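Local coordinates for protein adenylation domain (Streptomyces sp., PDB 5N9X) that belongs to the ANL superfamily as an adenylation domain, with a large AMP-binding part and a smaller C-terminal domain, and binds ATP and threonine, at residues H431-L435 and S436-A440. Numbering follows the deposited sequence.
Sequences HRIEL and SDVEA
Glu434 O, at the end of strand 431-434, receives two weak hydrogen bonds from the first turn of the helix that follows at once: one from Asp437 N at 2.9 Å, strongly bent at 126°, and a longer, straighter one from Val438 N. A sounder helical i to i+4 bond comes next, from Glu439 N to Leu435 O at 3.1 Å. Glu434, immediately before the helix, is at the N-cap position, but its carboxylate is used elsewhere: a bend at chi2 (-76°) takes it away from the turn, and OE2 bonds to Gln425 on the partner strand of the hairpin.

Among side chains, Asp437 lies alongside Glu434 and points the same way. Its OD2 rests 3.5 Å from Glu434 CB, a contact with the aliphatic part, while the carboxylates stay apart, with OD2 and Glu434 OE1 5.0 Å from each other. An acid in the first turn would be favoured by the positive end of the helix dipole. On the buried side, branched Ile433 and Val438 meet through their CG2 methyls at 3.9 Å, and Leu435 packs on Leu424 and Val426. The buried carboxylate of Glu439 is satisfied at OE2 by a salt bridge to Arg518 and a hydrogen bond from Val453 N.

The arrangement is a direct strand-to-helix junction, joining the two-stranded antiparallel hairpin 425-434 to helix 435-443 in the small C-terminal domain of the ANL fold.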
loop_
_atom_site.group_PDB
_atom_site.type_symbol
_atom_site.label_atom_id
_atom_site.label_comp_id
_atom_site.label_asym_id
_atom_site.label_seq_id
_atom_site.Cartn_x
_atom_site.Cartn_y
_atom_site.Cartn_z
ATOM N N HIS A 431 23.357 23.253 -5.881
ATOM C CA HIS A 431 21.986 23.279 -6.372
ATOM C C HIS A 431 21.066 22.339 -5.618
ATOM O O HIS A 431 21.485 21.291 -5.138
ATOM C CB HIS A 431 21.922 22.902 -7.845
ATOM C CG HIS A 431 22.756 23.756 -8.747
ATOM N ND1 HIS A 431 22.344 24.998 -9.186
ATOM C CD2 HIS A 431 23.943 23.519 -9.357
ATOM C CE1 HIS A 431 23.256 25.500 -9.997
ATOM N NE2 HIS A 431 24.238 24.625 -10.118
ATOM N N ARG A 432 19.788 22.709 -5.550
ATOM C CA ARG A 432 18.728 21.851 -4.997
ATOM C C ARG A 432 18.003 21.121 -6.118
ATOM O O ARG A 432 17.551 21.759 -7.076
ATOM C CB ARG A 432 17.707 22.651 -4.199
ATOM C CG ARG A 432 16.551 21.810 -3.690
ATOM C CD ARG A 432 15.383 22.651 -3.213
ATOM N NE ARG A 432 15.484 22.987 -1.798
ATOM C CZ ARG A 432 14.465 23.427 -1.068
ATOM N NH1 ARG A 432 13.269 23.574 -1.620
ATOM N NH2 ARG A 432 14.638 23.714 0.213
ATOM N N ILE A 433 17.912 19.799 -6.012
ATOM C CA ILE A 433 17.299 19.001 -7.053
ATOM C C ILE A 433 16.083 18.246 -6.540
ATOM O O ILE A 433 16.149 17.520 -5.538
ATOM C CB ILE A 433 18.304 18.010 -7.655
ATOM C CG1 ILE A 433 19.494 18.763 -8.255
ATOM C CG2 ILE A 433 17.641 17.152 -8.721
ATOM C CD1 ILE A 433 20.769 17.953 -8.385
ATOM N N GLU A 434 14.976 18.453 -7.240
ATOM C CA GLU A 434 13.801 17.614 -7.116
ATOM C C GLU A 434 13.987 16.367 -7.964
ATOM O O GLU A 434 13.709 16.411 -9.164
ATOM C CB GLU A 434 12.560 18.370 -7.575
ATOM C CG GLU A 434 12.437 19.724 -6.936
ATOM C CD GLU A 434 11.975 19.633 -5.509
ATOM O OE1 GLU A 434 11.249 18.668 -5.187
ATOM O OE2 GLU A 434 12.342 20.524 -4.709
ATOM N N LEU A 435 14.467 15.277 -7.363
ATOM C CA LEU A 435 14.731 14.044 -8.107
ATOM C C LEU A 435 13.469 13.618 -8.867
ATOM O O LEU A 435 13.528 13.165 -10.013
ATOM C CB LEU A 435 15.215 12.932 -7.163
ATOM C CG LEU A 435 16.610 13.156 -6.526
ATOM C CD1 LEU A 435 16.926 12.149 -5.442
ATOM C CD2 LEU A 435 17.736 13.181 -7.552
ATOM N N SER A 436 12.322 13.809 -8.230
ATOM C CA SER A 436 11.043 13.444 -8.814
ATOM C C SER A 436 10.669 14.250 -10.073
ATOM O O SER A 436 10.008 13.723 -10.957
ATOM C CB SER A 436 9.955 13.582 -7.745
ATOM O OG SER A 436 8.694 13.218 -8.257
ATOM N N ASP A 437 11.091 15.509 -10.148
ATOM C CA ASP A 437 10.930 16.322 -11.372
ATOM C C ASP A 437 11.784 15.846 -12.546
ATOM O O ASP A 437 11.355 15.901 -13.708
ATOM C CB ASP A 437 11.279 17.784 -11.107
ATOM C CG ASP A 437 10.270 18.484 -10.217
ATOM O OD1 ASP A 437 9.321 17.829 -9.718
ATOM O OD2 ASP A 437 10.461 19.703 -9.991
ATOM N N VAL A 438 13.003 15.406 -12.253
ATOM C CA VAL A 438 13.875 14.844 -13.287
ATOM C C VAL A 438 13.232 13.605 -13.867
ATOM O O VAL A 438 13.252 13.365 -15.084
ATOM C CB VAL A 438 15.251 14.450 -12.741
ATOM C CG1 VAL A 438 16.237 14.317 -13.881
ATOM C CG2 VAL A 438 15.708 15.456 -11.696
ATOM N N GLU A 439 12.676 12.819 -12.956
ATOM C CA GLU A 439 12.066 11.552 -13.284
ATOM C C GLU A 439 10.941 11.818 -14.275
ATOM O O GLU A 439 10.890 11.205 -15.335
ATOM C CB GLU A 439 11.542 10.865 -12.012
ATOM C CG GLU A 439 12.453 9.819 -11.381
ATOM C CD GLU A 439 12.113 9.568 -9.896
ATOM O OE1 GLU A 439 10.905 9.569 -9.533
ATOM O OE2 GLU A 439 13.056 9.375 -9.092
ATOM N N ALA A 440 10.051 12.742 -13.927
ATOM C CA ALA A 440 8.927 13.079 -14.793
ATOM C C ALA A 440 9.421 13.601 -16.131
ATOM O O ALA A 440 8.860 13.259 -17.169
ATOM C CB ALA A 440 8.015 14.102 -14.131
#